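Local coordinates for protein bacteriocin (Pseudomonas syringae pv. tomato, PDB 4FZL) that degrades the peptidoglycan precursor lipid II as a calcium-binding bacteriocin of the colicin M family, probably through phosphatase chemistry, at residues Gln51-Gly56 and Val89-Leu94; Met2-Ala7 and Gln74-Asn79; Asp147-Tyr152 and Thr169-Gly174. One frame throughout, in Å; residues are numbered along the deposited sequence. Where two conformers were deposited one is given.

Interaction 1: Gln51-Gly56 and Val89-Leu94; sequences QREAEG and VLSGGL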
# COMPACT_ATOMS: atom_id res chain seq x y z
N GLN A 51 0.52 2.57 -10.04
CA GLN A 51 0.87 1.40 -10.81
C GLN A 51 2.18 1.61 -11.64
O GLN A 51 3.05 0.75 -11.70
CB GLN A 51 -0.35 1.01 -11.70
CG GLN A 51 -0.23 -0.22 -12.58
CD GLN A 51 -0.31 -1.49 -11.84
OE1 GLN A 51 -1.05 -1.57 -10.89
NE2 GLN A 51 0.42 -2.49 -12.27
N ARG A 52 2.26 2.75 -12.31
CA ARG A 52 3.44 3.04 -13.04
C ARG A 52 4.71 3.22 -12.14
O ARG A 52 5.79 2.78 -12.55
CB ARG A 52 3.33 4.28 -13.95
CG ARG A 52 2.32 4.13 -15.07
CD ARG A 52 2.51 5.28 -16.03
NE ARG A 52 1.52 5.29 -17.10
CZ ARG A 52 1.61 6.05 -18.20
NH1 ARG A 52 2.64 6.87 -18.37
NH2 ARG A 52 0.66 6.01 -19.11
N GLU A 53 4.55 3.84 -10.97
CA GLU A 53 5.66 3.89 -10.02
C GLU A 53 6.08 2.44 -9.59
O GLU A 53 7.29 2.19 -9.47
CB GLU A 53 5.32 4.75 -8.81
CG GLU A 53 6.49 5.03 -7.91
CD GLU A 53 6.16 5.96 -6.73
OE1 GLU A 53 7.06 6.71 -6.29
OE2 GLU A 53 5.02 5.95 -6.28
N ALA A 54 5.11 1.54 -9.46
CA ALA A 54 5.47 0.18 -9.10
C ALA A 54 6.29 -0.50 -10.19
O ALA A 54 7.03 -1.45 -9.92
CB ALA A 54 4.24 -0.68 -8.84
N GLU A 55 6.12 -0.03 -11.41
CA GLU A 55 6.82 -0.53 -12.60
C GLU A 55 8.13 0.14 -12.86
O GLU A 55 8.78 -0.19 -13.82
CB GLU A 55 5.88 -0.48 -13.84
CG GLU A 55 4.69 -1.48 -13.72
CD GLU A 55 3.45 -1.19 -14.59
OE1 GLU A 55 3.40 -0.15 -15.31
OE2 GLU A 55 2.48 -2.02 -14.53
N GLY A 56 8.51 1.05 -12.00
CA GLY A 56 9.78 1.69 -12.08
C GLY A 56 9.79 3.16 -12.51
O GLY A 56 10.87 3.71 -12.68
N VAL A 89 -0.71 -3.62 -8.88
CA VAL A 89 0.43 -3.71 -8.02
C VAL A 89 0.56 -2.35 -7.33
O VAL A 89 0.64 -1.30 -7.96
CB VAL A 89 1.72 -3.98 -8.82
CG1 VAL A 89 2.92 -4.10 -7.86
CG2 VAL A 89 1.57 -5.27 -9.67
N LEU A 90 0.75 -2.42 -6.04
CA LEU A 90 1.01 -1.27 -5.18
C LEU A 90 2.52 -0.95 -5.07
O LEU A 90 3.34 -1.78 -4.80
CB LEU A 90 0.46 -1.44 -3.79
CG LEU A 90 -1.04 -1.72 -3.65
CD1 LEU A 90 -1.60 -2.10 -2.25
CD2 LEU A 90 -1.84 -0.54 -4.21
N SER A 91 2.85 0.30 -5.32
CA SER A 91 4.20 0.67 -5.27
C SER A 91 4.88 0.89 -3.92
O SER A 91 6.12 0.88 -3.86
CB SER A 91 4.33 1.96 -6.10
OG SER A 91 4.10 3.15 -5.36
N GLY A 92 4.08 1.18 -2.91
CA GLY A 92 4.61 1.63 -1.64
C GLY A 92 4.91 3.12 -1.57
O GLY A 92 5.38 3.62 -0.53
N GLY A 93 4.60 3.83 -2.64
CA GLY A 93 4.80 5.23 -2.69
C GLY A 93 3.63 6.09 -2.18
O GLY A 93 2.69 5.58 -1.64
N LEU A 94 3.74 7.41 -2.42
CA LEU A 94 2.81 8.43 -1.95
C LEU A 94 1.33 8.05 -2.21
O LEU A 94 0.42 8.20 -1.32
CB LEU A 94 3.07 9.71 -2.74
CG LEU A 94 2.28 10.96 -2.43
CD1 LEU A 94 2.33 11.24 -0.93
CD2 LEU A 94 2.88 12.08 -3.27
O HOH W 1 6.10 8.12 -4.17
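Q51 and V89 meet through a hydrogen bond from side chain to backbone: V89 N donates to Q51 OE1 at 2.9 Å, with an N-H...O angle of 163° and the donor tilted 17° from the carbonyl plane. The other half of the same amide is also used, since Q51 NE2 gives a nearly straight bond of 3.1 Å to E55 OE2, which it reaches from above the carboxylate plane. With both ends engaged, the amide is fixed against a flip.

A second polar group centres on S91. The hydroxyl is hydrogen-bonded to D50 OD1, and E53 OE2, 3.1 Å from S91 OG, competes for the same proton; an extended glutamate chain with CG anti to the backbone N (chi1 -170°) carries it there. S91 OG also accepts from G93 N at 2.8 Å, forming an ST turn. Water 1 donates to E53 OE1 and accepts from L94 N.

Between these polar groups A54 CB packs on V89 CG1 and on S91 CB, 3.8 Å from each.

The chemistry is thus mixed: the last helical turn, which ends in a Schellman motif at G56, packs on the irregular loop and holds it by one backbone N-H directly, a second through water, and a shared hydroxyl.

Interaction 2: Met2-Ala7 and Gln74-Asn79; sequences MQNPVA and QQINEN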
# COMPACT_ATOMS: atom_id res chain seq x y z
N MET A 2 -4.72 21.21 -23.19
CA MET A 2 -5.46 19.92 -23.24
C MET A 2 -6.80 20.02 -24.02
O MET A 2 -7.29 21.19 -24.25
CB MET A 2 -5.78 19.43 -21.85
CG MET A 2 -4.58 19.26 -20.95
SD MET A 2 -3.56 17.89 -21.48
CE MET A 2 -2.17 18.72 -22.18
N GLN A 3 -7.32 18.87 -24.46
CA GLN A 3 -8.53 18.83 -25.29
C GLN A 3 -9.76 18.85 -24.43
O GLN A 3 -10.90 18.89 -24.96
CB GLN A 3 -8.50 17.64 -26.31
CG GLN A 3 -7.37 17.85 -27.34
CD GLN A 3 -7.71 18.89 -28.38
OE1 GLN A 3 -7.06 19.93 -28.49
NE2 GLN A 3 -8.79 18.64 -29.14
N ASN A 4 -9.51 18.85 -23.10
CA ASN A 4 -10.59 18.97 -22.18
C ASN A 4 -10.15 19.54 -20.80
O ASN A 4 -8.96 19.55 -20.41
CB ASN A 4 -11.32 17.61 -22.05
CG ASN A 4 -10.60 16.66 -21.21
OD1 ASN A 4 -10.52 16.88 -20.02
ND2 ASN A 4 -10.16 15.56 -21.77
N PRO A 5 -11.16 20.02 -20.06
CA PRO A 5 -10.96 20.76 -18.83
C PRO A 5 -10.66 19.87 -17.67
O PRO A 5 -10.07 20.43 -16.74
CB PRO A 5 -12.30 21.50 -18.63
CG PRO A 5 -13.28 20.69 -19.41
CD PRO A 5 -12.50 20.24 -20.60
N VAL A 6 -11.03 18.58 -17.72
CA VAL A 6 -10.65 17.65 -16.66
C VAL A 6 -9.16 17.45 -16.66
O VAL A 6 -8.52 17.56 -15.56
CB VAL A 6 -11.40 16.30 -16.76
CG1 VAL A 6 -10.98 15.26 -15.69
CG2 VAL A 6 -12.94 16.52 -16.71
N ALA A 7 -8.57 17.21 -17.83
CA ALA A 7 -7.12 17.07 -17.90
C ALA A 7 -6.40 18.37 -17.47
O ALA A 7 -5.31 18.35 -16.82
CB ALA A 7 -6.65 16.65 -19.31
N GLN A 74 -11.68 14.69 -26.19
CA GLN A 74 -12.55 15.86 -25.98
C GLN A 74 -13.65 15.57 -24.97
O GLN A 74 -14.37 16.53 -24.57
CB GLN A 74 -13.19 16.32 -27.28
CG GLN A 74 -12.18 16.99 -28.21
CD GLN A 74 -12.61 18.37 -28.74
OE1 GLN A 74 -12.31 18.69 -29.89
NE2 GLN A 74 -13.30 19.19 -27.91
N GLN A 75 -13.80 14.32 -24.54
CA GLN A 75 -14.83 14.01 -23.58
C GLN A 75 -14.40 14.39 -22.13
O GLN A 75 -13.21 14.59 -21.86
CB GLN A 75 -15.11 12.54 -23.62
CG GLN A 75 -15.90 12.02 -24.92
CD GLN A 75 -16.46 10.67 -24.88
OE1 GLN A 75 -15.83 9.82 -24.36
NE2 GLN A 75 -17.75 10.53 -25.16
N ILE A 76 -15.41 14.53 -21.27
CA ILE A 76 -15.23 14.95 -19.90
C ILE A 76 -15.92 14.05 -18.86
O ILE A 76 -15.98 14.37 -17.71
CB ILE A 76 -15.62 16.42 -19.64
CG1 ILE A 76 -17.11 16.65 -19.99
CG2 ILE A 76 -14.70 17.42 -20.43
CD1 ILE A 76 -17.67 18.01 -19.54
N ASN A 77 -16.35 12.89 -19.31
CA ASN A 77 -17.05 12.00 -18.39
C ASN A 77 -16.11 11.18 -17.52
O ASN A 77 -14.91 11.14 -17.74
CB ASN A 77 -18.00 11.03 -19.13
CG ASN A 77 -17.23 10.09 -20.06
OD1 ASN A 77 -16.67 9.10 -19.63
ND2 ASN A 77 -17.26 10.39 -21.37
N GLU A 78 -16.66 10.48 -16.53
CA GLU A 78 -15.81 9.75 -15.55
C GLU A 78 -15.03 8.55 -16.10
O GLU A 78 -14.09 8.09 -15.45
CB GLU A 78 -16.60 9.31 -14.31
CG GLU A 78 -17.67 8.31 -14.66
CD GLU A 78 -18.72 8.14 -13.54
OE1 GLU A 78 -19.82 8.75 -13.58
OE2 GLU A 78 -18.39 7.43 -12.59
N ASN A 79 -15.40 8.09 -17.30
CA ASN A 79 -14.74 6.98 -17.99
C ASN A 79 -13.66 7.38 -18.98
O ASN A 79 -13.15 6.53 -19.69
CB ASN A 79 -15.81 6.08 -18.66
CG ASN A 79 -16.72 5.52 -17.66
OD1 ASN A 79 -17.95 5.53 -17.81
ND2 ASN A 79 -16.15 5.09 -16.58
O HOH W 2 -13.36 19.20 -24.18
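I76 and P5 make the closest apolar contact, I76 CG2 lying 3.6 Å from P5 CD, with the two side chains crossing at about a right angle. The isoleucine has CG1 between the backbone N and the carbonyl carbon (chi1 60°) and CG2 anti to the carbonyl carbon, which brings CG2 to the proline ring and to N4 CB. V6 adds its CG2, 4.0 Å from I76 CB.

N4 stands at the N-cap of the helix that starts at P5. Its CG also lies between the backbone N and the carbonyl carbon (chi1 78°), and OD1 accepts a nearly straight bond from A7 N at 3.0 Å. The amide nitrogen of the same residue is bonded to S73 O; Q75 O is 3.2 Å from N4 ND2, but at a poor angle for a bond.

Toward the solvent, the bent chains of Q3 and Q74 bring their amides near each other with planes 84° apart, Q3 NE2 lying 3.6 Å from Q74 OE1 without a hydrogen bond. The link between the backbones is made by water 2, which donates to both Q3 O and Q74 O.

The contact thereby joins the start of helix 5-12 to the loop that follows helix 59-70, while V6 also reaches Q38 and V41 of helix 37-54.

Interaction 3: Asp147-Tyr152 and Thr169-Gly174; sequences DVNFAY and TLRLVG. With EDO (1,2-ethanediol), chain G; EDO (1,2-ethanediol), chain F; EDO (1,2-ethanediol), chain E.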
# COMPACT_ATOMS: atom_id res chain seq x y z
N ASP A 147 10.64 -21.32 12.63
CA ASP A 147 9.61 -20.98 11.67
C ASP A 147 8.42 -20.53 12.48
O ASP A 147 7.61 -21.38 12.87
CB ASP A 147 9.35 -22.17 10.74
CG ASP A 147 8.61 -21.83 9.44
OD1 ASP A 147 8.15 -20.67 9.34
OD2 ASP A 147 8.52 -22.71 8.49
N VAL A 148 8.27 -19.24 12.71
CA VAL A 148 7.19 -18.77 13.53
C VAL A 148 6.55 -17.54 12.91
O VAL A 148 7.15 -16.86 12.08
CB VAL A 148 7.70 -18.45 14.94
CG1 VAL A 148 8.30 -19.71 15.56
CG2 VAL A 148 8.73 -17.32 14.87
N ASN A 149 5.33 -17.27 13.33
CA ASN A 149 4.59 -16.15 12.78
C ASN A 149 4.24 -15.17 13.90
O ASN A 149 4.20 -15.53 15.09
CB ASN A 149 3.30 -16.65 12.21
CG ASN A 149 3.45 -17.84 11.30
OD1 ASN A 149 2.75 -18.95 11.54
ND2 ASN A 149 4.32 -17.74 10.37
N PHE A 150 4.13 -13.91 13.51
CA PHE A 150 3.84 -12.83 14.47
C PHE A 150 3.06 -11.66 13.84
O PHE A 150 3.28 -11.34 12.66
CB PHE A 150 5.10 -12.32 15.18
CG PHE A 150 6.14 -11.76 14.26
CD1 PHE A 150 6.30 -10.39 14.06
CD2 PHE A 150 6.97 -12.63 13.61
CE1 PHE A 150 7.31 -9.93 13.20
CE2 PHE A 150 7.96 -12.18 12.75
CZ PHE A 150 8.12 -10.83 12.53
N ALA A 151 2.18 -11.04 14.65
CA ALA A 151 1.48 -9.85 14.21
C ALA A 151 2.43 -8.70 14.19
O ALA A 151 3.32 -8.60 15.05
CB ALA A 151 0.30 -9.54 15.14
N TYR A 152 2.20 -7.79 13.25
CA TYR A 152 3.05 -6.65 13.12
C TYR A 152 2.25 -5.43 12.70
O TYR A 152 1.56 -5.45 11.72
CB TYR A 152 4.13 -6.91 12.07
CG TYR A 152 5.32 -5.97 12.10
CD1 TYR A 152 6.31 -6.09 13.09
CD2 TYR A 152 5.45 -4.96 11.17
CE1 TYR A 152 7.40 -5.24 13.10
CE2 TYR A 152 6.53 -4.12 11.17
CZ TYR A 152 7.49 -4.26 12.16
OH TYR A 152 8.58 -3.46 12.20
N THR A 169 0.41 -10.11 9.37
CA THR A 169 1.10 -11.23 10.03
C THR A 169 2.33 -11.50 9.17
O THR A 169 2.25 -11.66 7.95
CB THR A 169 0.20 -12.41 10.18
OG1 THR A 169 -1.06 -12.09 10.84
CG2 THR A 169 0.91 -13.62 10.90
N LEU A 170 3.43 -11.59 9.86
CA LEU A 170 4.71 -11.94 9.29
C LEU A 170 5.15 -13.32 9.70
O LEU A 170 4.69 -13.88 10.74
CB LEU A 170 5.78 -10.93 9.69
CG LEU A 170 5.51 -9.50 9.21
CD1 LEU A 170 6.61 -8.53 9.66
CD2 LEU A 170 5.42 -9.45 7.70
N ARG A 171 5.99 -13.90 8.84
CA ARG A 171 6.62 -15.17 9.13
C ARG A 171 8.13 -15.03 9.13
O ARG A 171 8.67 -14.45 8.21
CB ARG A 171 6.24 -16.20 8.06
CG ARG A 171 6.91 -17.55 8.17
CD ARG A 171 6.39 -18.40 7.05
NE ARG A 171 6.98 -19.71 7.03
CZ ARG A 171 6.95 -20.52 5.97
NH1 ARG A 171 6.49 -20.06 4.80
NH2 ARG A 171 7.50 -21.73 6.04
N LEU A 172 8.80 -15.52 10.17
CA LEU A 172 10.25 -15.53 10.28
C LEU A 172 10.67 -16.97 10.15
O LEU A 172 10.28 -17.82 11.00
CB LEU A 172 10.72 -14.96 11.63
CG LEU A 172 12.24 -14.82 11.79
CD1 LEU A 172 12.93 -13.86 10.81
CD2 LEU A 172 12.51 -14.45 13.28
N VAL A 173 11.48 -17.28 9.14
CA VAL A 173 11.81 -18.66 8.85
C VAL A 173 13.31 -18.72 8.50
O VAL A 173 13.83 -17.93 7.68
CB VAL A 173 10.91 -19.25 7.72
CG1 VAL A 173 10.87 -18.35 6.48
CG2 VAL A 173 11.39 -20.63 7.35
N GLY A 174 14.00 -19.65 9.15
CA GLY A 174 15.41 -19.85 8.93
C GLY A 174 16.02 -20.77 9.94
O GLY A 174 15.36 -21.65 10.52
C1 EDO G . 8.76 -24.79 14.68
O1 EDO G . 9.13 -25.06 13.32
C2 EDO G . 8.84 -23.35 15.14
O2 EDO G . 10.14 -22.84 15.03
C1 EDO F . 6.05 -22.23 2.24
O1 EDO F . 5.19 -22.70 1.12
C2 EDO F . 6.24 -23.43 3.14
O2 EDO F . 7.51 -23.68 3.74
C1 EDO E . 4.20 -16.60 4.41
O1 EDO E . 5.03 -17.65 3.88
C2 EDO E . 2.80 -16.72 3.93
O2 EDO E . 2.70 -16.60 2.52
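L170 projects between two aromatic side chains of the facing strand, F150 and Y152. Its CB rests over one face of the F150 ring, 4.0 Å from the centroid and offset toward the rim, while L170 CD1 packs obliquely on Y152, 3.8 Å from CG. L172 CB borders the phenyl ring at its edge, 4.1 Å from F150 CE2, so two leucines, two residues apart, pack against one face and the rim of the same phenylalanine. V131 of helix 129-135 adds to this side, touching V148, F150 and L172.

The opposite face carries D147, N149, T169 and R171 beside A151 and V173. R171, extended from CG to NE, reaches diagonally past its partner N149 to D147 and grips it side-on: NE bonds OD1 and NH2 bonds OD2, each at 2.8 Å and each through a syn lone pair, with carboxylate and guanidinium planes 9° apart, nearly coplanar. V173 CB lies against D147 OD1 at 3.5 Å, and V173 CG1 lies over the rim of one face of the guanidinium. N149 ND2 fits beside the R171 stem, 3.4 Å from CB. Two ethanediol molecules, probably from the crystallisation liquor, accept from NH1 and NH2.

Paired backbone bonds link V148 with L172 and F150 with L170. The pattern is that of a twisted antiparallel strand pair in a mixed sheet, with an apolar face partly covered by a helix and a face carrying a salt bridge.

In the fold
The three contacts are spread along an elongated chain. Interaction 2 lies at the N-terminal end, about 48 Å between centres from interaction 3, and the two are on opposite sides of the chain's centre; interaction 1 is about 25 Å from each and touches neither. Interactions 1 and 2 alternate along the sequence and tie two parts of the loop between helices 59-70 and 96-106 into the helical portion, at the end of helix 37-54 and at helix 5-12. Interaction 3 follows, building the sheet near the calcium site by pairing strands 142-153 and 167-178. The calcium ion is about 11 Å from the side chain of L90 and about 8 Å from that of T169.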